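Local coordinates for protein motility-associated killing factor MakB (Vibrio cholerae serotype O1, PDB 6W1W) that probably serves as one component of a three-part cytotoxin whose members resemble alpha-pore-forming toxins built around long helical bundles, at residues I81-T86 and L285-E290; Q75-F80 and E328-I333. All blocks are in the same frame, centred on the assembly; numbering follows the deposited sequence.

Overall arrangement
Both contacts lie on helix 69-90, and together they illustrate how one helix of a bundle is held against different neighbours by successive turns. Interaction 2 uses residues 75-80, which meet 328-333 of helix 316-333; interaction 1 follows directly with 81-86, which face 285-290 of helix 276-302. Their centres are about 11 Å apart, on the same side of the chain's centre, and both segments of interaction 1 fall, in sequence, between the two of interaction 2. Phe80 and Trp287 bring the two together, with Phe80 CZ 3.6 Å from Trp287 CZ2. A helix from the first third of the chain is thereby packed with two from the last third in the helical part of this presumed pore-forming toxin component.

Interaction 1: I81-T86 and L285-E290; sequences INYQTT and LLWQDE
Tyr83 extends CG opposite its own backbone N (chi1 -178°), and Trp287 sets CG opposite its carbonyl carbon (chi1 -63°); the two aromatic side chains reach each other although their backbones stand well apart. The CA atoms of Tyr83 and Trp287, the nearest pair across the two segments, are still 10.4 Å apart, and the contact is made mainly by the two rings. They form a T-shaped (edge-to-face) pair: the six-membered ring of Trp287 turns its edge to one face of the phenol, the planes inclined at 75° and the centroids 5.2 Å apart. CZ3 of Trp287 is the leading atom, over that face, displaced toward its rim and 3.7 Å from Tyr83 CG, while the adjoining Trp287 CH2 comes to 3.9 Å from Tyr83 CB. The indole thus covers the base of the phenol rather than its hydroxyl end. Near that hydroxyl lies the aliphatic part of Glu290, with CG 4.2 Å from Tyr83 OH; the carboxylate of Glu290 finds its salt-bridge partner in Lys293 on its own helix. No hydrogen bond joins the segments, so this buried contact rests on aromatic and apolar packing. Trp323 of helix 316-333 adds another edge-to-face partner for Tyr83, and Leu114 of helix 100-151 touches both Tyr83 and Trp287, placing the pair where helices 69-90, 276-302, 100-151 and 316-333 come together.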
loop_
_atom_site.group_PDB
_atom_site.type_symbol
_atom_site.label_atom_id
_atom_site.label_comp_id
_atom_site.label_asym_id
_atom_site.label_seq_id
_atom_site.Cartn_x
_atom_site.Cartn_y
_atom_site.Cartn_z
ATOM N N ILE A 81 -2.410 12.761 16.195
ATOM C CA ILE A 81 -3.500 13.654 16.572
ATOM C C ILE A 81 -3.592 13.780 18.087
ATOM O O ILE A 81 -3.656 14.890 18.630
ATOM C CB ILE A 81 -4.826 13.164 15.963
ATOM C CG1 ILE A 81 -4.783 13.278 14.438
ATOM C CG2 ILE A 81 -5.995 13.949 16.530
ATOM C CD1 ILE A 81 -6.041 12.786 13.760
ATOM N N ASN A 82 -3.595 12.646 18.792
ATOM C CA ASN A 82 -3.675 12.681 20.249
ATOM C C ASN A 82 -2.450 13.350 20.863
ATOM O O ASN A 82 -2.567 14.037 21.886
ATOM C CB ASN A 82 -3.845 11.261 20.801
ATOM C CG ASN A 82 -3.809 11.211 22.324
ATOM O OD1 ASN A 82 -4.734 11.675 22.994
ATOM N ND2 ASN A 82 -2.746 10.630 22.875
ATOM N N TYR A 83 -1.273 13.177 20.255
ATOM C CA TYR A 83 -0.068 13.754 20.843
ATOM C C TYR A 83 -0.097 15.277 20.798
ATOM O O TYR A 83 0.344 15.938 21.745
ATOM C CB TYR A 83 1.184 13.228 20.145
ATOM C CG TYR A 83 2.458 13.764 20.761
ATOM C CD1 TYR A 83 2.929 13.272 21.971
ATOM C CD2 TYR A 83 3.180 14.774 20.145
ATOM C CE1 TYR A 83 4.088 13.765 22.547
ATOM C CE2 TYR A 83 4.341 15.272 20.712
ATOM C CZ TYR A 83 4.792 14.766 21.911
ATOM O OH TYR A 83 5.947 15.266 22.469
ATOM N N GLN A 84 -0.604 15.853 19.705
ATOM C CA GLN A 84 -0.752 17.303 19.647
ATOM C C GLN A 84 -1.768 17.793 20.668
ATOM O O GLN A 84 -1.646 18.913 21.178
ATOM C CB GLN A 84 -1.156 17.735 18.237
ATOM C CG GLN A 84 -1.301 19.240 18.061
ATOM C CD GLN A 84 -2.710 19.732 18.344
ATOM O OE1 GLN A 84 -3.687 19.001 18.154
ATOM N NE2 GLN A 84 -2.822 20.975 18.807
ATOM N N THR A 85 -2.766 16.966 20.988
ATOM C CA THR A 85 -3.776 17.362 21.964
ATOM C C THR A 85 -3.167 17.518 23.354
ATOM O O THR A 85 -3.320 18.564 23.995
ATOM C CB THR A 85 -4.916 16.342 21.985
ATOM O OG1 THR A 85 -5.457 16.205 20.665
ATOM C CG2 THR A 85 -6.020 16.789 22.939
ATOM N N THR A 86 -2.457 16.490 23.832
ATOM C CA THR A 86 -1.827 16.579 25.146
ATOM C C THR A 86 -0.641 17.535 25.149
ATOM O O THR A 86 -0.216 17.970 26.224
ATOM C CB THR A 86 -1.379 15.194 25.630
ATOM O OG1 THR A 86 -0.369 14.678 24.753
ATOM C CG2 THR A 86 -2.559 14.227 25.669
ATOM N N LEU A 285 11.810 6.569 14.591
ATOM C CA LEU A 285 12.900 7.480 14.918
ATOM C C LEU A 285 12.395 8.901 15.132
ATOM O O LEU A 285 13.008 9.667 15.881
ATOM C CB LEU A 285 13.961 7.449 13.817
ATOM C CG LEU A 285 15.147 8.408 13.966
ATOM C CD1 LEU A 285 15.949 8.098 15.224
ATOM C CD2 LEU A 285 16.037 8.372 12.732
ATOM N N LEU A 286 11.282 9.266 14.489
ATOM C CA LEU A 286 10.714 10.594 14.693
ATOM C C LEU A 286 10.285 10.786 16.141
ATOM O O LEU A 286 10.584 11.815 16.759
ATOM C CB LEU A 286 9.532 10.818 13.751
ATOM C CG LEU A 286 8.884 12.190 13.935
ATOM C CD1 LEU A 286 9.949 13.248 13.776
ATOM C CD2 LEU A 286 7.745 12.410 12.950
ATOM N N TRP A 287 9.573 9.803 16.698
ATOM C CA TRP A 287 9.233 9.852 18.114
ATOM C C TRP A 287 10.471 9.721 18.995
ATOM O O TRP A 287 10.539 10.339 20.064
ATOM C CB TRP A 287 8.246 8.743 18.463
ATOM C CG TRP A 287 6.913 8.805 17.789
ATOM C CD1 TRP A 287 6.386 7.880 16.936
ATOM C CD2 TRP A 287 5.918 9.820 17.945
ATOM N NE1 TRP A 287 5.127 8.261 16.542
ATOM C CE2 TRP A 287 4.816 9.450 17.147
ATOM C CE3 TRP A 287 5.852 11.009 18.675
ATOM C CZ2 TRP A 287 3.665 10.227 17.058
ATOM C CZ3 TRP A 287 4.707 11.780 18.586
ATOM C CH2 TRP A 287 3.631 11.386 17.783
ATOM N N GLN A 288 11.454 8.927 18.563
ATOM C CA GLN A 288 12.589 8.602 19.422
ATOM C C GLN A 288 13.400 9.846 19.761
ATOM O O GLN A 288 13.515 10.225 20.932
ATOM C CB GLN A 288 13.463 7.531 18.756
ATOM C CG GLN A 288 14.820 7.302 19.419
ATOM C CD GLN A 288 14.721 6.942 20.892
ATOM O OE1 GLN A 288 13.726 6.377 21.347
ATOM N NE2 GLN A 288 15.761 7.274 21.646
ATOM N N ASP A 289 13.963 10.512 18.747
ATOM C CA ASP A 289 14.718 11.730 19.024
ATOM C C ASP A 289 13.819 12.882 19.466
ATOM O O ASP A 289 14.339 13.931 19.860
ATOM C CB ASP A 289 15.566 12.133 17.810
ATOM C CG ASP A 289 14.739 12.428 16.573
ATOM O OD1 ASP A 289 13.509 12.219 16.599
ATOM O OD2 ASP A 289 15.328 12.880 15.568
ATOM N N GLU A 290 12.494 12.708 19.415
ATOM C CA GLU A 290 11.583 13.635 20.079
ATOM C C GLU A 290 11.507 13.347 21.574
ATOM O O GLU A 290 11.391 14.270 22.389
ATOM C CB GLU A 290 10.191 13.546 19.451
ATOM C CG GLU A 290 9.232 14.633 19.905
ATOM C CD GLU A 290 9.716 16.019 19.530
ATOM O OE1 GLU A 290 10.276 16.175 18.423
ATOM O OE2 GLU A 290 9.547 16.946 20.349
#

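Interaction 2: Q75-F80 and E328-I333; sequences QIITSF and EFVQLI
Segments 75-80 of helix 69-90 and 328-333 of helix 316-333 run nearly antiparallel, their axes 9.2 Å apart at closest approach and crossing at -155°, with Ile77 and Val330 the pair nearest in backbone register. Val330 directs its side chain at the other helix and divides it between two residues. Its CG1 methyl goes to Ile77, 3.5 Å from the CD1 methyl, and also lies against the backbone, 3.3 Å from Ile77 O. Its CG2 methyl goes instead to Phe80, 3.9 Å from CB at the root of that side chain. The delta methyl of Ile77 is brought across by a bent chain (chi1 -71°, chi2 -82°), and it reaches beyond Val330 to the next turn, where Ile333 CG1 is 3.7 Å from Ile77 CD1. Ile77 and Val330 pass side by side, pointing opposite ways, and touch along their lengths rather than end to end. Phe80 gives the contact little more than its CB, since its ring leads off toward helix 276-302 and packs on Leu283 and Leu286. Beyond the pair, Ile333 also touches Tyr20 of helix 9-35. Branched aliphatic side chains gathered at an antiparallel crossing, without a hydrogen bond between the segments, are characteristic of the hydrophobic core of a helical bundle, consistent with the elongated helical bodies of alpha-pore-forming toxins.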
loop_
_atom_site.group_PDB
_atom_site.type_symbol
_atom_site.label_atom_id
_atom_site.label_comp_id
_atom_site.label_asym_id
_atom_site.label_seq_id
_atom_site.Cartn_x
_atom_site.Cartn_y
_atom_site.Cartn_z
ATOM N N GLN A 75 -4.256 3.463 14.264
ATOM C CA GLN A 75 -3.402 3.579 15.441
ATOM C C GLN A 75 -2.282 4.589 15.219
ATOM O O GLN A 75 -1.898 5.305 16.149
ATOM C CB GLN A 75 -2.842 2.202 15.800
ATOM C CG GLN A 75 -1.712 2.171 16.820
ATOM C CD GLN A 75 -1.215 0.756 17.077
ATOM O OE1 GLN A 75 -2.009 -0.174 17.219
ATOM N NE2 GLN A 75 0.103 0.586 17.108
ATOM N N ILE A 76 -1.760 4.677 13.994
ATOM C CA ILE A 76 -0.717 5.648 13.686
ATOM C C ILE A 76 -1.305 7.017 13.341
ATOM O O ILE A 76 -0.701 8.048 13.659
ATOM C CB ILE A 76 0.171 5.103 12.553
ATOM C CG1 ILE A 76 1.085 4.000 13.101
ATOM C CG2 ILE A 76 0.983 6.213 11.921
ATOM C CD1 ILE A 76 1.972 3.364 12.066
ATOM N N ILE A 77 -2.480 7.050 12.712
ATOM C CA ILE A 77 -3.194 8.311 12.520
ATOM C C ILE A 77 -3.420 8.988 13.865
ATOM O O ILE A 77 -3.002 10.129 14.087
ATOM C CB ILE A 77 -4.529 8.072 11.790
ATOM C CG1 ILE A 77 -4.299 7.701 10.321
ATOM C CG2 ILE A 77 -5.443 9.295 11.917
ATOM C CD1 ILE A 77 -4.074 8.875 9.409
ATOM N N THR A 78 -4.070 8.278 14.791
ATOM C CA THR A 78 -4.421 8.872 16.075
ATOM C C THR A 78 -3.200 9.158 16.945
ATOM O O THR A 78 -3.301 9.961 17.880
ATOM C CB THR A 78 -5.399 7.963 16.825
ATOM O OG1 THR A 78 -6.029 8.699 17.879
ATOM C CG2 THR A 78 -4.674 6.764 17.425
ATOM N N SER A 79 -2.051 8.537 16.658
ATOM C CA SER A 79 -0.872 8.773 17.487
ATOM C C SER A 79 -0.359 10.200 17.336
ATOM O O SER A 79 0.140 10.784 18.306
ATOM C CB SER A 79 0.229 7.767 17.151
ATOM O OG SER A 79 0.796 8.013 15.877
ATOM N N PHE A 80 -0.481 10.779 16.140
ATOM C CA PHE A 80 -0.052 12.157 15.934
ATOM C C PHE A 80 -1.140 13.156 16.305
ATOM O O PHE A 80 -0.831 14.288 16.694
ATOM C CB PHE A 80 0.381 12.364 14.481
ATOM C CG PHE A 80 1.722 11.771 14.158
ATOM C CD1 PHE A 80 1.833 10.453 13.746
ATOM C CD2 PHE A 80 2.874 12.534 14.264
ATOM C CE1 PHE A 80 3.068 9.904 13.448
ATOM C CE2 PHE A 80 4.109 11.991 13.966
ATOM C CZ PHE A 80 4.206 10.674 13.557
ATOM N N GLU A 328 -2.996 18.497 11.567
ATOM C CA GLU A 328 -3.907 18.797 10.467
ATOM C C GLU A 328 -3.560 18.005 9.212
ATOM O O GLU A 328 -4.456 17.669 8.429
ATOM C CB GLU A 328 -3.904 20.298 10.176
ATOM C CG GLU A 328 -4.654 21.130 11.209
ATOM C CD GLU A 328 -4.489 22.626 10.994
ATOM O OE1 GLU A 328 -4.042 23.032 9.901
ATOM O OE2 GLU A 328 -4.804 23.397 11.926
ATOM N N PHE A 329 -2.276 17.698 9.002
ATOM C CA PHE A 329 -1.904 16.869 7.859
ATOM C C PHE A 329 -2.394 15.438 8.029
ATOM O O PHE A 329 -2.762 14.783 7.046
ATOM C CB PHE A 329 -0.389 16.877 7.659
ATOM C CG PHE A 329 0.069 16.046 6.493
ATOM C CD1 PHE A 329 0.069 16.569 5.211
ATOM C CD2 PHE A 329 0.498 14.742 6.674
ATOM C CE1 PHE A 329 0.487 15.809 4.132
ATOM C CE2 PHE A 329 0.915 13.977 5.595
ATOM C CZ PHE A 329 0.910 14.513 4.324
ATOM N N VAL A 330 -2.399 14.935 9.261
ATOM C CA VAL A 330 -2.840 13.564 9.493
ATOM C C VAL A 330 -4.359 13.460 9.380
ATOM O O VAL A 330 -4.885 12.427 8.949
ATOM C CB VAL A 330 -2.319 13.069 10.857
ATOM C CG1 VAL A 330 -2.834 11.685 11.170
ATOM C CG2 VAL A 330 -0.789 13.065 10.870
ATOM N N GLN A 331 -5.088 14.525 9.727
ATOM C CA GLN A 331 -6.540 14.505 9.589
ATOM C C GLN A 331 -6.987 14.443 8.136
ATOM O O GLN A 331 -8.136 14.075 7.866
ATOM C CB GLN A 331 -7.149 15.732 10.266
ATOM C CG GLN A 331 -7.060 15.706 11.779
ATOM C CD GLN A 331 -7.360 17.054 12.407
ATOM O OE1 GLN A 331 -7.135 18.102 11.800
ATOM N NE2 GLN A 331 -7.866 17.031 13.630
ATOM N N LEU A 332 -6.107 14.791 7.195
ATOM C CA LEU A 332 -6.478 14.741 5.784
ATOM C C LEU A 332 -6.308 13.339 5.209
ATOM O O LEU A 332 -7.188 12.849 4.493
ATOM C CB LEU A 332 -5.660 15.752 4.976
ATOM C CG LEU A 332 -5.842 17.224 5.361
ATOM C CD1 LEU A 332 -4.930 18.125 4.535
ATOM C CD2 LEU A 332 -7.298 17.648 5.219
ATOM N N ILE A 333 -5.193 12.671 5.523
ATOM C CA ILE A 333 -4.986 11.306 5.042
ATOM C C ILE A 333 -5.875 10.301 5.766
ATOM O O ILE A 333 -6.075 9.186 5.269
ATOM C CB ILE A 333 -3.506 10.899 5.163
ATOM C CG1 ILE A 333 -3.026 11.046 6.606
ATOM C CG2 ILE A 333 -2.635 11.733 4.229
ATOM C CD1 ILE A 333 -1.565 10.711 6.792
#